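Local structure of aldehyde dehydrogenase family protein (6X9L) at residues A[34-39]-A[46-51]. The protein is a long-chain aliphatic aldehyde dehydrogenase that binds NAD+ and octanal and probably oxidises such aldehydes with NAD+ as the acceptor. The protein carries 1 engineered substitution. Numbering follows the deposited sequence.
Sequences IAVVNP and AHVASG
With CG1 beside the backbone N (chi1 -56°) and the chain extended beyond it (chi2 -178°), Ile-34 reaches along the hairpin to Ser-50, where its CG1 lies 3.7 Å from Ser-50 CB and its CD1 packs against the same side chain. Val-36 CG2 and Val-48 CG1 each stand anti to their own carbonyl carbon, and the two meet obliquely at 4.2 Å. The other branch, Val-48 CG2, takes the crowded position between N and carbonyl carbon and leans on Ile-34 CB at 3.9 Å. The backbone illustrates the antiparallel beta ladder: Ile-34 and Val-48 form a hydrogen-bonded pair, with Ile-34 N giving to Val-48 O at 2.6 Å, nearly along the C=O axis, and Val-48 N returning a bond to Ile-34 O at 2.8 Å. Farther along, Val-36 N donates to Ala-46 O in the carbonyl plane (2.7 Å). At the intervening non-hydrogen-bonded pair, the His-47 ring lies obliquely beside Ala-35, its CD2 3.8 Å from Ala-35 CB and NE2 equally near, on the face opposite Val-36 and Val-48. Strands 33-38 and 43-49 thus make a two-stranded hairpin at the periphery of the aldehyde dehydrogenase fold. The face carrying Val-36 and Val-48 rests on helix 188-201, through Pro-188 and Leu-189, while the side chain of Ile-34 comes within about 4 Å of that of Glu-185, an NAD+-binding residue between strand 178-182 and that helix.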
loop_
_atom_site.group_PDB
_atom_site.type_symbol
_atom_site.label_atom_id
_atom_site.label_comp_id
_atom_site.label_asym_id
_atom_site.label_seq_id
_atom_site.Cartn_x
_atom_site.Cartn_y
_atom_site.Cartn_z
ATOM N N ILE A 34 -23.666 -6.193 -23.255
ATOM C CA ILE A 34 -24.001 -6.740 -21.953
ATOM C C ILE A 34 -25.434 -6.327 -21.658
ATOM O O ILE A 34 -25.746 -5.130 -21.617
ATOM C CB ILE A 34 -23.031 -6.261 -20.858
ATOM C CG1 ILE A 34 -21.590 -6.596 -21.233
ATOM C CG2 ILE A 34 -23.343 -6.923 -19.537
ATOM C CD1 ILE A 34 -20.580 -6.196 -20.181
ATOM N N ALA A 35 -26.304 -7.311 -21.499
ATOM C CA ALA A 35 -27.674 -7.046 -21.097
ATOM C C ALA A 35 -27.732 -6.690 -19.606
ATOM O O ALA A 35 -26.978 -7.232 -18.795
ATOM C CB ALA A 35 -28.542 -8.271 -21.405
ATOM N N VAL A 36 -28.611 -5.752 -19.247
ATOM C CA VAL A 36 -28.807 -5.336 -17.856
ATOM C C VAL A 36 -30.192 -5.787 -17.405
ATOM O O VAL A 36 -31.198 -5.502 -18.076
ATOM C CB VAL A 36 -28.654 -3.816 -17.684
ATOM C CG1 VAL A 36 -28.810 -3.415 -16.200
ATOM C CG2 VAL A 36 -27.316 -3.311 -18.307
ATOM N N VAL A 37 -30.254 -6.475 -16.264
ATOM C CA VAL A 37 -31.490 -7.087 -15.781
ATOM C C VAL A 37 -31.996 -6.315 -14.574
ATOM O O VAL A 37 -31.240 -6.048 -13.629
ATOM C CB VAL A 37 -31.294 -8.575 -15.429
ATOM C CG1 VAL A 37 -32.588 -9.178 -14.889
ATOM C CG2 VAL A 37 -30.825 -9.346 -16.651
ATOM N N ASN A 38 -33.275 -5.960 -14.607
ATOM C CA ASN A 38 -33.967 -5.454 -13.426
ATOM C C ASN A 38 -34.172 -6.593 -12.435
ATOM O O ASN A 38 -34.898 -7.547 -12.743
ATOM C CB ASN A 38 -35.313 -4.849 -13.816
ATOM C CG ASN A 38 -36.088 -4.328 -12.623
ATOM O OD1 ASN A 38 -35.804 -4.672 -11.463
ATOM N ND2 ASN A 38 -37.071 -3.479 -12.895
ATOM N N PRO A 39 -33.595 -6.529 -11.236
ATOM C CA PRO A 39 -33.757 -7.647 -10.301
ATOM C C PRO A 39 -35.173 -7.811 -9.817
ATOM O O PRO A 39 -35.530 -8.914 -9.386
ATOM C CB PRO A 39 -32.815 -7.285 -9.146
ATOM C CG PRO A 39 -32.599 -5.782 -9.246
ATOM C CD PRO A 39 -33.153 -5.300 -10.561
ATOM N N ALA A 46 -32.062 -3.033 -20.728
ATOM C CA ALA A 46 -31.110 -2.221 -21.460
ATOM C C ALA A 46 -29.862 -3.049 -21.727
ATOM O O ALA A 46 -29.660 -4.121 -21.152
ATOM C CB ALA A 46 -30.758 -0.943 -20.698
ATOM N N HIS A 47 -29.037 -2.539 -22.631
ATOM C CA HIS A 47 -27.755 -3.126 -22.956
ATOM C C HIS A 47 -26.691 -2.051 -22.868
ATOM O O HIS A 47 -26.966 -0.860 -23.027
ATOM C CB HIS A 47 -27.741 -3.727 -24.355
ATOM C CG HIS A 47 -28.683 -4.868 -24.525
ATOM N ND1 HIS A 47 -30.050 -4.696 -24.620
ATOM C CD2 HIS A 47 -28.458 -6.197 -24.623
ATOM C CE1 HIS A 47 -30.625 -5.878 -24.758
ATOM N NE2 HIS A 47 -29.682 -6.804 -24.766
ATOM N N VAL A 48 -25.465 -2.493 -22.615
ATOM C CA VAL A 48 -24.305 -1.622 -22.622
ATOM C C VAL A 48 -23.166 -2.372 -23.290
ATOM O O VAL A 48 -23.186 -3.598 -23.414
ATOM C CB VAL A 48 -23.918 -1.184 -21.202
ATOM C CG1 VAL A 48 -25.102 -0.530 -20.535
ATOM C CG2 VAL A 48 -23.448 -2.375 -20.406
ATOM N N ALA A 49 -22.169 -1.611 -23.731
ATOM C CA ALA A 49 -21.060 -2.175 -24.484
ATOM C C ALA A 49 -20.086 -2.906 -23.563
ATOM O O ALA A 49 -19.995 -2.620 -22.363
ATOM C CB ALA A 49 -20.327 -1.075 -25.250
ATOM N N SER A 50 -19.359 -3.866 -24.147
ATOM C CA SER A 50 -18.372 -4.673 -23.439
ATOM C C SER A 50 -16.993 -4.362 -24.005
ATOM O O SER A 50 -16.680 -4.741 -25.145
ATOM C CB SER A 50 -18.679 -6.164 -23.547
ATOM O OG SER A 50 -17.854 -6.899 -22.655
ATOM N N GLY A 51 -16.170 -3.690 -23.188
ATOM C CA GLY A 51 -14.878 -3.231 -23.637
ATOM C C GLY A 51 -13.873 -4.356 -23.802
ATOM O O GLY A 51 -13.982 -5.446 -23.236
#